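Local coordinates for protein 3-dehydroquinate dehydratase (Geobacillus kaustophilus, PDB 2YR1) that probably catalyses the cis-dehydration of 3-dehydroquinate to 3-dehydroshikimate through a Schiff-base intermediate, the third step of the chorismate pathway, at residues A[129-132]-A[133-137]; A[161-164]-A[165-169]; A[179-182]-A[183-186]; A[191-194]-A[195-199]; A[233-236]-A[237-241]. All blocks are in the same frame, centred on the assembly; numbering follows the deposited sequence.

Contact 1: residues A[129-132]-A[133-137]; sequences ADVR and RMTEE
Arg132 and Thr135 meet on one turn of helix 127-137, the helix of a beta-alpha-beta unit of the TIM barrel, between strands 117-121 and 141-148.

The backbone bonds come first. Arg133 N donates to Ala129 O (2.9 Å), Met134 N to Asp130 O, and Thr135 N to Val131 O (2.8 Å). Glu136 N closes the next turn on Arg132 O at 3.0 Å.

The same Arg132 O takes a second bond, from a side chain. Thr135 OG1 donates to it at 2.6 Å. A chi1 of 54° folds the hydroxyl back over its own backbone, toward the preceding turn. It reaches the carbonyl O from the side, at a C=O...OG1 angle of 120°.

The charged groups form a third set. Arg132 bends at chi2 and chi3, and its NH1 passes 3.0 Å from Thr135 OG1 at an angle too poor for a hydrogen bond. Its firm partners lie elsewhere: NH2 makes a salt bridge with Asp171 and a hydrogen bond to Gly169 O. Glu136 OE2 lies near Arg132 NH1 but well out of the guanidinium plane, so the attraction is probably one of charge alone.

The remaining contacts are van der Waals packing. Val131 and Met134 pack on Arg103 of helix 99-112, and Val131 and Thr135 on Leu142 of strand 141-148. Along the helix, Val131 CG1 touches Thr135 CG2 at 3.8 Å, and the methyl CE of Met134 comes 3.7 Å from Asp130 OD1.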
# COMPACT_ATOMS: atom_id res chain seq x y z
N ALA A 129 2.88 13.37 -32.72
CA ALA A 129 1.76 13.57 -33.63
C ALA A 129 1.83 12.49 -34.70
O ALA A 129 0.84 11.83 -35.01
CB ALA A 129 1.84 14.96 -34.27
N ASP A 130 3.03 12.31 -35.24
CA ASP A 130 3.29 11.30 -36.26
C ASP A 130 2.71 9.96 -35.82
O ASP A 130 1.86 9.38 -36.49
CB ASP A 130 4.79 11.16 -36.49
CG ASP A 130 5.13 10.61 -37.86
OD1 ASP A 130 4.45 9.65 -38.30
OD2 ASP A 130 6.07 11.13 -38.49
N VAL A 131 3.18 9.46 -34.68
CA VAL A 131 2.67 8.18 -34.19
C VAL A 131 1.19 8.30 -33.80
O VAL A 131 0.41 7.36 -33.95
CB VAL A 131 3.48 7.68 -32.99
CG1 VAL A 131 2.71 6.61 -32.25
CG2 VAL A 131 4.82 7.12 -33.47
N ARG A 132 0.81 9.48 -33.32
CA ARG A 132 -0.56 9.74 -32.93
C ARG A 132 -1.54 9.40 -34.06
O ARG A 132 -2.46 8.61 -33.89
CB ARG A 132 -0.72 11.22 -32.54
CG ARG A 132 -1.95 11.56 -31.71
CD ARG A 132 -3.01 10.49 -31.79
NE ARG A 132 -3.33 9.97 -30.47
CZ ARG A 132 -3.96 8.82 -30.24
NH1 ARG A 132 -4.33 8.05 -31.25
NH2 ARG A 132 -4.23 8.46 -28.99
N ARG A 133 -1.34 9.99 -35.24
CA ARG A 133 -2.26 9.71 -36.32
C ARG A 133 -2.10 8.30 -36.85
O ARG A 133 -3.06 7.65 -37.25
CB ARG A 133 -2.13 10.77 -37.41
CG ARG A 133 -2.73 12.11 -36.94
CD ARG A 133 -3.90 11.83 -35.96
NE ARG A 133 -4.45 13.01 -35.29
CZ ARG A 133 -5.09 12.97 -34.13
NH1 ARG A 133 -5.27 11.81 -33.51
NH2 ARG A 133 -5.57 14.08 -33.58
N MET A 134 -0.87 7.82 -36.79
CA MET A 134 -0.55 6.48 -37.24
C MET A 134 -1.41 5.50 -36.45
O MET A 134 -1.96 4.54 -37.00
CB MET A 134 0.93 6.25 -36.96
CG MET A 134 1.51 4.97 -37.47
SD MET A 134 3.11 4.78 -36.67
CE MET A 134 4.08 6.07 -37.48
N THR A 135 -1.56 5.76 -35.15
CA THR A 135 -2.34 4.87 -34.29
C THR A 135 -3.84 5.04 -34.44
O THR A 135 -4.59 4.06 -34.47
CB THR A 135 -1.97 5.05 -32.80
OG1 THR A 135 -2.08 6.44 -32.45
CG2 THR A 135 -0.53 4.59 -32.56
N GLU A 136 -4.30 6.28 -34.55
CA GLU A 136 -5.73 6.50 -34.67
C GLU A 136 -6.32 5.84 -35.93
O GLU A 136 -7.42 5.29 -35.88
CB GLU A 136 -6.03 8.00 -34.64
CG GLU A 136 -7.50 8.28 -34.39
CD GLU A 136 -7.71 9.49 -33.49
OE1 GLU A 136 -7.30 10.61 -33.89
OE2 GLU A 136 -8.28 9.33 -32.39
N GLU A 137 -5.59 5.87 -37.03
CA GLU A 137 -6.06 5.25 -38.27
C GLU A 137 -6.40 3.78 -38.10
O GLU A 137 -7.41 3.29 -38.62
CB GLU A 137 -5.00 5.33 -39.36
CG GLU A 137 -4.48 6.70 -39.69
CD GLU A 137 -3.75 6.67 -41.02
OE1 GLU A 137 -2.95 5.74 -41.23
OE2 GLU A 137 -3.99 7.58 -41.84

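Contact 2: residues A[161-164]-A[165-169]; sequences DMRQ and AERYG
Gln164 sets CG trans to its own backbone N, then bends at chi2 (79°), and this swings its amide to the side of Arg167. Arg167 keeps CG beside its backbone N and bends at chi2 (-111°), which brings the guanidinium to meet it. Arg167 NH1 donates to Gln164 OE1 at 3.0 Å. The oxygen lies at the guanidinium edge, in its plane, but the donor stands above the amide plane. Gln164 CG also touches Tyr168 CE1 at 3.4 Å. An alanine at Gln164 is likely to leave Arg167 NH1 without this acceptor and to uncover that part of the tyrosine ring.

This is the last turn of helix 155-167, in the barrel unit between strands 141-148 and 172-177. Gly169, with its positive phi of 95°, ends it in a Schellman motif, and Gly169 N donates to Glu166 O.

Arg163 and Arg167 run side by side. Arg167 NH2 sits over a face of the Arg163 guanidinium, 2.7 Å from NH1. Both are donors and both groups are positively charged, so the closeness is probably unfavourable. A water donates to Arg163 O (2.8 Å) and to Glu166 OE1 (2.9 Å), while Glu166 OE2 accepts from Ala200 N.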
# COMPACT_ATOMS: atom_id res chain seq x y z
N ASP A 161 4.65 15.88 -16.66
CA ASP A 161 4.80 14.83 -17.67
C ASP A 161 3.46 14.25 -18.09
O ASP A 161 3.20 14.08 -19.27
CB ASP A 161 5.66 13.66 -17.15
CG ASP A 161 7.13 14.01 -17.06
OD1 ASP A 161 7.64 14.78 -17.91
OD2 ASP A 161 7.80 13.49 -16.14
N MET A 162 2.62 13.94 -17.11
CA MET A 162 1.33 13.35 -17.41
C MET A 162 0.39 14.37 -18.07
O MET A 162 -0.41 14.01 -18.94
CB MET A 162 0.70 12.78 -16.14
CG MET A 162 1.34 11.46 -15.70
SD MET A 162 0.68 10.73 -14.20
CE MET A 162 1.51 11.72 -12.91
N ARG A 163 0.47 15.62 -17.67
CA ARG A 163 -0.39 16.62 -18.28
C ARG A 163 -0.02 16.76 -19.76
O ARG A 163 -0.90 16.84 -20.61
CB ARG A 163 -0.24 17.98 -17.58
CG ARG A 163 -0.83 18.01 -16.18
CD ARG A 163 -1.45 19.37 -15.90
NE ARG A 163 -0.45 20.41 -15.72
CZ ARG A 163 -0.60 21.66 -16.13
NH1 ARG A 163 -1.71 22.04 -16.74
NH2 ARG A 163 0.37 22.55 -15.92
N GLN A 164 1.28 16.75 -20.05
CA GLN A 164 1.78 16.89 -21.41
C GLN A 164 1.40 15.67 -22.27
O GLN A 164 1.05 15.81 -23.45
CB GLN A 164 3.30 17.07 -21.39
CG GLN A 164 3.87 17.77 -22.61
CD GLN A 164 3.68 19.27 -22.54
OE1 GLN A 164 2.56 19.78 -22.58
NE2 GLN A 164 4.79 19.99 -22.43
N ALA A 165 1.49 14.48 -21.69
CA ALA A 165 1.14 13.27 -22.41
C ALA A 165 -0.29 13.42 -22.92
O ALA A 165 -0.58 13.14 -24.08
CB ALA A 165 1.26 12.06 -21.50
N GLU A 166 -1.19 13.89 -22.05
CA GLU A 166 -2.57 14.09 -22.44
C GLU A 166 -2.62 15.19 -23.49
O GLU A 166 -3.36 15.09 -24.45
CB GLU A 166 -3.44 14.46 -21.23
CG GLU A 166 -4.91 14.69 -21.60
CD GLU A 166 -5.73 15.17 -20.41
OE1 GLU A 166 -5.30 16.13 -19.75
OE2 GLU A 166 -6.80 14.59 -20.15
N ARG A 167 -1.82 16.24 -23.32
CA ARG A 167 -1.78 17.34 -24.29
C ARG A 167 -1.41 16.84 -25.70
O ARG A 167 -1.94 17.34 -26.71
CB ARG A 167 -0.75 18.40 -23.88
CG ARG A 167 -0.99 19.05 -22.53
CD ARG A 167 -1.38 20.51 -22.68
NE ARG A 167 -1.59 21.15 -21.38
CZ ARG A 167 -0.63 21.40 -20.49
NH1 ARG A 167 0.63 21.08 -20.75
NH2 ARG A 167 -0.94 21.97 -19.33
N TYR A 168 -0.52 15.85 -25.78
CA TYR A 168 -0.09 15.29 -27.07
C TYR A 168 -1.06 14.27 -27.66
O TYR A 168 -0.77 13.65 -28.68
CB TYR A 168 1.29 14.63 -26.95
CG TYR A 168 2.44 15.60 -26.86
CD1 TYR A 168 3.33 15.56 -25.79
CD2 TYR A 168 2.67 16.55 -27.86
CE1 TYR A 168 4.42 16.41 -25.72
CE2 TYR A 168 3.76 17.42 -27.80
CZ TYR A 168 4.64 17.34 -26.72
OH TYR A 168 5.74 18.17 -26.65
N GLY A 169 -2.21 14.09 -27.02
CA GLY A 169 -3.19 13.16 -27.54
C GLY A 169 -3.18 11.75 -26.99
O GLY A 169 -3.82 10.87 -27.55
O HOH W 1 -3.25 18.13 -19.91

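Contact 3: residues A[179-182]-A[183-186]; sequences PKSP and EDVL
The chain is extended at Ser181 (phi -165°) and becomes helical at Pro182, whose O accepts from Leu186 N at 3.1 Å. Ser181 is thus the N-cap of helix 182-198, which follows strand 172-177 in the barrel.

Its hydroxyl makes the capping bond. Ser181 OG accepts from Asp184 N at 3.2 Å, and at a chi1 of 75° the hydroxyl turns to face the N-H groups of the first turn. Ser181 O receives only weak bonds, from Asp184 N and Val185 N.

Asp184 reaches back in the other direction. Its OD2 accepts from Lys180 N at 2.8 Å, using the anti lone pair, and the bond is fairly straight (161°). Lys180 NZ turns elsewhere, to Asp150 O.

Pro179 packs beside the turn. Its CB touches Asp184 CB at 3.6 Å and Val185 CG2 at 3.7 Å. Val185 and Leu186 also pack on Phe222 of the second subunit.

One N-H of the first turn is satisfied by a side chain, and a carboxylate in the same turn holds Lys180 N of the incoming loop. The carboxylate of Asp184, in the first turn of the helix, would probably be stabilised by the helix dipole.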
# COMPACT_ATOMS: atom_id res chain seq x y z
N PRO A 179 12.55 4.73 -7.04
CA PRO A 179 12.64 5.36 -5.71
C PRO A 179 13.96 5.03 -5.04
O PRO A 179 14.51 3.96 -5.23
CB PRO A 179 11.44 4.76 -4.98
CG PRO A 179 11.42 3.37 -5.49
CD PRO A 179 11.66 3.55 -6.99
N LYS A 180 14.46 5.94 -4.22
CA LYS A 180 15.71 5.71 -3.52
C LYS A 180 15.41 5.77 -2.04
O LYS A 180 16.29 5.59 -1.19
CB LYS A 180 16.73 6.79 -3.91
CG LYS A 180 17.11 6.80 -5.38
CD LYS A 180 17.63 5.45 -5.83
CE LYS A 180 18.01 5.44 -7.30
NZ LYS A 180 19.18 6.32 -7.56
N SER A 181 14.13 5.97 -1.73
CA SER A 181 13.67 6.06 -0.35
C SER A 181 12.14 5.92 -0.29
O SER A 181 11.46 6.06 -1.29
CB SER A 181 14.03 7.43 0.21
OG SER A 181 13.14 8.39 -0.33
N PRO A 182 11.60 5.64 0.91
CA PRO A 182 10.15 5.51 1.06
C PRO A 182 9.48 6.83 0.68
O PRO A 182 8.40 6.86 0.08
CB PRO A 182 10.00 5.19 2.55
CG PRO A 182 11.19 4.31 2.79
CD PRO A 182 12.31 5.05 2.06
N GLU A 183 10.14 7.93 1.01
CA GLU A 183 9.58 9.22 0.66
C GLU A 183 9.34 9.32 -0.85
O GLU A 183 8.33 9.88 -1.27
CB GLU A 183 10.47 10.37 1.13
CG GLU A 183 9.86 11.73 0.87
CD GLU A 183 8.38 11.78 1.26
OE1 GLU A 183 7.54 12.26 0.44
OE2 GLU A 183 8.06 11.33 2.38
N ASP A 184 10.25 8.77 -1.65
CA ASP A 184 10.10 8.78 -3.10
C ASP A 184 8.88 8.01 -3.54
O ASP A 184 8.21 8.39 -4.50
CB ASP A 184 11.31 8.16 -3.80
CG ASP A 184 12.49 9.09 -3.87
OD1 ASP A 184 12.31 10.34 -3.79
OD2 ASP A 184 13.61 8.56 -4.03
N VAL A 185 8.60 6.91 -2.85
CA VAL A 185 7.43 6.10 -3.18
C VAL A 185 6.15 6.91 -2.96
O VAL A 185 5.26 6.89 -3.79
CB VAL A 185 7.39 4.81 -2.32
CG1 VAL A 185 6.16 4.01 -2.63
CG2 VAL A 185 8.64 3.96 -2.62
N LEU A 186 6.09 7.67 -1.87
CA LEU A 186 4.92 8.49 -1.58
C LEU A 186 4.83 9.64 -2.62
O LEU A 186 3.75 10.02 -3.01
CB LEU A 186 5.01 9.03 -0.15
CG LEU A 186 4.95 7.95 0.96
CD1 LEU A 186 4.98 8.62 2.32
CD2 LEU A 186 3.66 7.12 0.82

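Contact 4: residues A[191-194]-A[195-199]; sequences ATEE and ARREL
Glu193 OE2 and Arg197 NH1 form the shortest salt bridge of this turn, at 2.7 Å. The turn belongs to the end of helix 182-198, in the beta-alpha-beta unit of the TIM barrel between strands 172-177 and 203-207.

The oxygen approaches over a face of the Arg197 guanidinium, and the carboxylate plane is turned 67° from it. The other oxygen serves a second arginine. Arg196 NH1 donates to Glu193 OE1 at 2.9 Å, on the syn lone pair, and this oxygen lies at the guanidinium edge, near its plane. One carboxylate therefore joins two arginines, three and four residues on, in a salt-bridge network. The bend of Glu193 at chi2 (59°) carries its carboxylate forward to both.

Further partners fix the arginines. Arg196 NE donates to Ile3 O and its NH1 also to Leu221 O. Arg197 NE bridges to Glu183 of the second subunit, so the network reaches the dimer interface. That Glu183 also lies close to Glu193 OE2, and the arginine probably offsets the repulsion.

On the side facing helix 155-167, Ala195 packs against Met162. Backbone bonds run from Ala195 N to Ala191 O (2.8 Å) and from Arg196 N to Thr192 O (2.8 Å). Later ones weaken: Arg197 N to Glu193 O is 3.4 Å. At the helix end Ala195 O is gripped twice, by Glu198 N at 2.9 Å and Leu199 N at 2.8 Å.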
# COMPACT_ATOMS: atom_id res chain seq x y z
N ALA A 191 1.75 12.20 -6.86
CA ALA A 191 1.63 12.71 -8.22
C ALA A 191 0.52 11.97 -8.96
O ALA A 191 -0.17 12.56 -9.80
CB ALA A 191 2.96 12.54 -8.98
N THR A 192 0.38 10.68 -8.70
CA THR A 192 -0.63 9.89 -9.37
C THR A 192 -2.01 10.43 -9.02
O THR A 192 -2.83 10.70 -9.90
CB THR A 192 -0.54 8.41 -8.95
OG1 THR A 192 0.78 7.92 -9.26
CG2 THR A 192 -1.59 7.58 -9.69
N GLU A 193 -2.24 10.58 -7.72
CA GLU A 193 -3.51 11.09 -7.20
C GLU A 193 -3.80 12.51 -7.69
O GLU A 193 -4.94 12.86 -8.01
CB GLU A 193 -3.50 11.04 -5.65
CG GLU A 193 -4.80 11.49 -4.97
CD GLU A 193 -6.03 10.66 -5.37
OE1 GLU A 193 -5.94 9.41 -5.45
OE2 GLU A 193 -7.10 11.25 -5.60
N GLU A 194 -2.77 13.35 -7.74
CA GLU A 194 -3.00 14.71 -8.24
C GLU A 194 -3.33 14.67 -9.73
O GLU A 194 -4.23 15.36 -10.18
CB GLU A 194 -1.79 15.58 -8.01
CG GLU A 194 -1.72 16.12 -6.61
CD GLU A 194 -0.40 16.79 -6.32
OE1 GLU A 194 0.35 17.09 -7.28
OE2 GLU A 194 -0.12 17.02 -5.12
N ALA A 195 -2.60 13.85 -10.48
CA ALA A 195 -2.83 13.74 -11.92
C ALA A 195 -4.23 13.21 -12.21
O ALA A 195 -4.91 13.65 -13.14
CB ALA A 195 -1.78 12.83 -12.53
N ARG A 196 -4.66 12.27 -11.38
CA ARG A 196 -5.97 11.64 -11.51
C ARG A 196 -7.11 12.64 -11.49
O ARG A 196 -8.10 12.49 -12.20
CB ARG A 196 -6.13 10.63 -10.37
CG ARG A 196 -7.49 9.98 -10.29
CD ARG A 196 -7.67 9.45 -8.87
NE ARG A 196 -8.40 8.20 -8.89
CZ ARG A 196 -8.54 7.41 -7.84
NH1 ARG A 196 -8.00 7.75 -6.68
NH2 ARG A 196 -9.23 6.29 -7.97
N ARG A 197 -6.96 13.66 -10.65
CA ARG A 197 -7.94 14.71 -10.52
C ARG A 197 -7.84 15.76 -11.63
O ARG A 197 -8.77 16.53 -11.84
CB ARG A 197 -7.79 15.37 -9.16
CG ARG A 197 -8.48 14.58 -8.06
CD ARG A 197 -7.98 14.99 -6.71
NE ARG A 197 -8.96 14.71 -5.66
CZ ARG A 197 -9.58 13.55 -5.50
NH1 ARG A 197 -9.35 12.55 -6.34
NH2 ARG A 197 -10.43 13.39 -4.50
N GLU A 198 -6.71 15.78 -12.34
CA GLU A 198 -6.48 16.77 -13.40
C GLU A 198 -6.72 16.27 -14.83
O GLU A 198 -7.22 17.03 -15.67
CB GLU A 198 -5.05 17.32 -13.30
CG GLU A 198 -4.73 18.46 -14.26
CD GLU A 198 -5.35 19.79 -13.85
OE1 GLU A 198 -4.90 20.40 -12.86
OE2 GLU A 198 -6.30 20.23 -14.53
N LEU A 199 -6.39 15.00 -15.11
CA LEU A 199 -6.57 14.44 -16.45
C LEU A 199 -7.90 13.73 -16.69
O LEU A 199 -8.54 13.23 -15.77
CB LEU A 199 -5.43 13.47 -16.79
CG LEU A 199 -4.00 13.92 -16.51
CD1 LEU A 199 -3.05 13.11 -17.37
CD2 LEU A 199 -3.84 15.39 -16.80

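Contact 5: residues A[233-236]-A[237-241]; sequences QSSA and PGQIP
The chain folds back on itself through a type II beta turn from Ala236 to Gln239, which lets the Gln239 side chain reach Ser235. The turn lies in the loop between strand 226-228 and helix 242-256 of the TIM barrel. Gly238 sits at a phi of 90°, where a side chain would collide with Pro237 O.

Gln239 carries the contact. It is extended beyond CG, and its amide lies along the 233-236 segment. Gln239 OE1 accepts from Ser235 N at 3.0 Å, in a nearly straight bond (172°). The donor stands well above the amide plane. Gln239 NE2 donates to Ser235 OG at 3.1 Å, so both ends of the amide hold the same residue, which fixes the amide's own rotation. A leucine here would probably leave Ser235 N and OG without these partners and let the serine hydroxyl turn.

Both residues are predicted to bind 3-dehydroquinate, as are Arg52 and Arg216 nearby. Arg52 NH1 donates to Ser235 O, and Arg216 NH2 to Pro237 O, so two arginines of the predicted site also hold the loop backbone.

Gln239 CG also rests 3.2 Å from Ala236 O. A water spans the two segments, 2.7 Å from Ser234 OG and donating to Gln239 O at 2.8 Å.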
# COMPACT_ATOMS: atom_id res chain seq x y z
N GLN A 233 8.64 -13.81 -17.54
CA GLN A 233 9.89 -13.10 -17.29
C GLN A 233 9.63 -11.68 -16.81
O GLN A 233 8.52 -11.18 -16.93
CB GLN A 233 10.74 -13.06 -18.56
CG GLN A 233 12.24 -13.20 -18.30
CD GLN A 233 13.05 -13.31 -19.58
OE1 GLN A 233 12.77 -14.16 -20.44
NE2 GLN A 233 14.07 -12.47 -19.72
N SER A 234 10.65 -11.05 -16.25
CA SER A 234 10.55 -9.69 -15.75
C SER A 234 11.06 -8.75 -16.85
O SER A 234 12.05 -9.06 -17.52
CB SER A 234 11.42 -9.52 -14.49
OG SER A 234 11.42 -8.18 -14.02
N SER A 235 10.37 -7.63 -17.05
CA SER A 235 10.79 -6.67 -18.07
C SER A 235 11.25 -5.38 -17.40
O SER A 235 11.73 -4.46 -18.05
CB SER A 235 9.64 -6.35 -19.03
OG SER A 235 8.65 -5.56 -18.39
N ALA A 236 11.09 -5.33 -16.07
CA ALA A 236 11.48 -4.17 -15.28
C ALA A 236 11.62 -4.55 -13.79
O ALA A 236 10.95 -5.44 -13.30
CB ALA A 236 10.43 -3.06 -15.44
N PRO A 237 12.51 -3.85 -13.07
CA PRO A 237 12.76 -4.10 -11.64
C PRO A 237 11.55 -3.98 -10.72
O PRO A 237 10.77 -3.04 -10.81
CB PRO A 237 13.86 -3.09 -11.30
CG PRO A 237 13.64 -1.99 -12.32
CD PRO A 237 13.38 -2.77 -13.57
N GLY A 238 11.38 -4.96 -9.84
CA GLY A 238 10.27 -4.93 -8.90
C GLY A 238 8.95 -5.55 -9.30
O GLY A 238 8.01 -5.52 -8.53
N GLN A 239 8.87 -6.13 -10.50
CA GLN A 239 7.62 -6.76 -10.91
C GLN A 239 7.42 -8.04 -10.08
O GLN A 239 8.34 -8.82 -9.90
CB GLN A 239 7.64 -7.07 -12.42
CG GLN A 239 7.82 -5.83 -13.33
CD GLN A 239 7.73 -6.15 -14.81
OE1 GLN A 239 7.98 -7.29 -15.23
NE2 GLN A 239 7.41 -5.15 -15.63
N ILE A 240 6.19 -8.22 -9.60
CA ILE A 240 5.79 -9.34 -8.75
C ILE A 240 5.01 -10.39 -9.54
O ILE A 240 4.31 -10.05 -10.49
CB ILE A 240 4.86 -8.83 -7.61
CG1 ILE A 240 5.65 -7.92 -6.69
CG2 ILE A 240 4.24 -9.98 -6.83
CD1 ILE A 240 6.01 -6.63 -7.31
N PRO A 241 5.14 -11.67 -9.16
CA PRO A 241 4.43 -12.74 -9.85
C PRO A 241 2.93 -12.50 -9.85
O PRO A 241 2.31 -12.19 -8.82
CB PRO A 241 4.83 -13.99 -9.06
CG PRO A 241 6.25 -13.68 -8.70
CD PRO A 241 6.16 -12.23 -8.25
O HOH W 2 10.64 -8.40 -11.41

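The five contacts follow one another along the chain; none nests in or crosses another. Each is local, and none closes a long loop. Contacts 1 and 2 lie on successive barrel helices, 127-137 and 155-167. They meet just past the end of helix 155-167. Contacts 3 and 4 mark the start and end of helix 182-198, their centres about 18 Å apart. Contact 4 packs on contact 2, with Leu199 against Met162 and Glu166. Contact 5 shapes the loop before helix 242-256, near the predicted substrate site. Contacts 3, 4 and 5 also touch the second subunit.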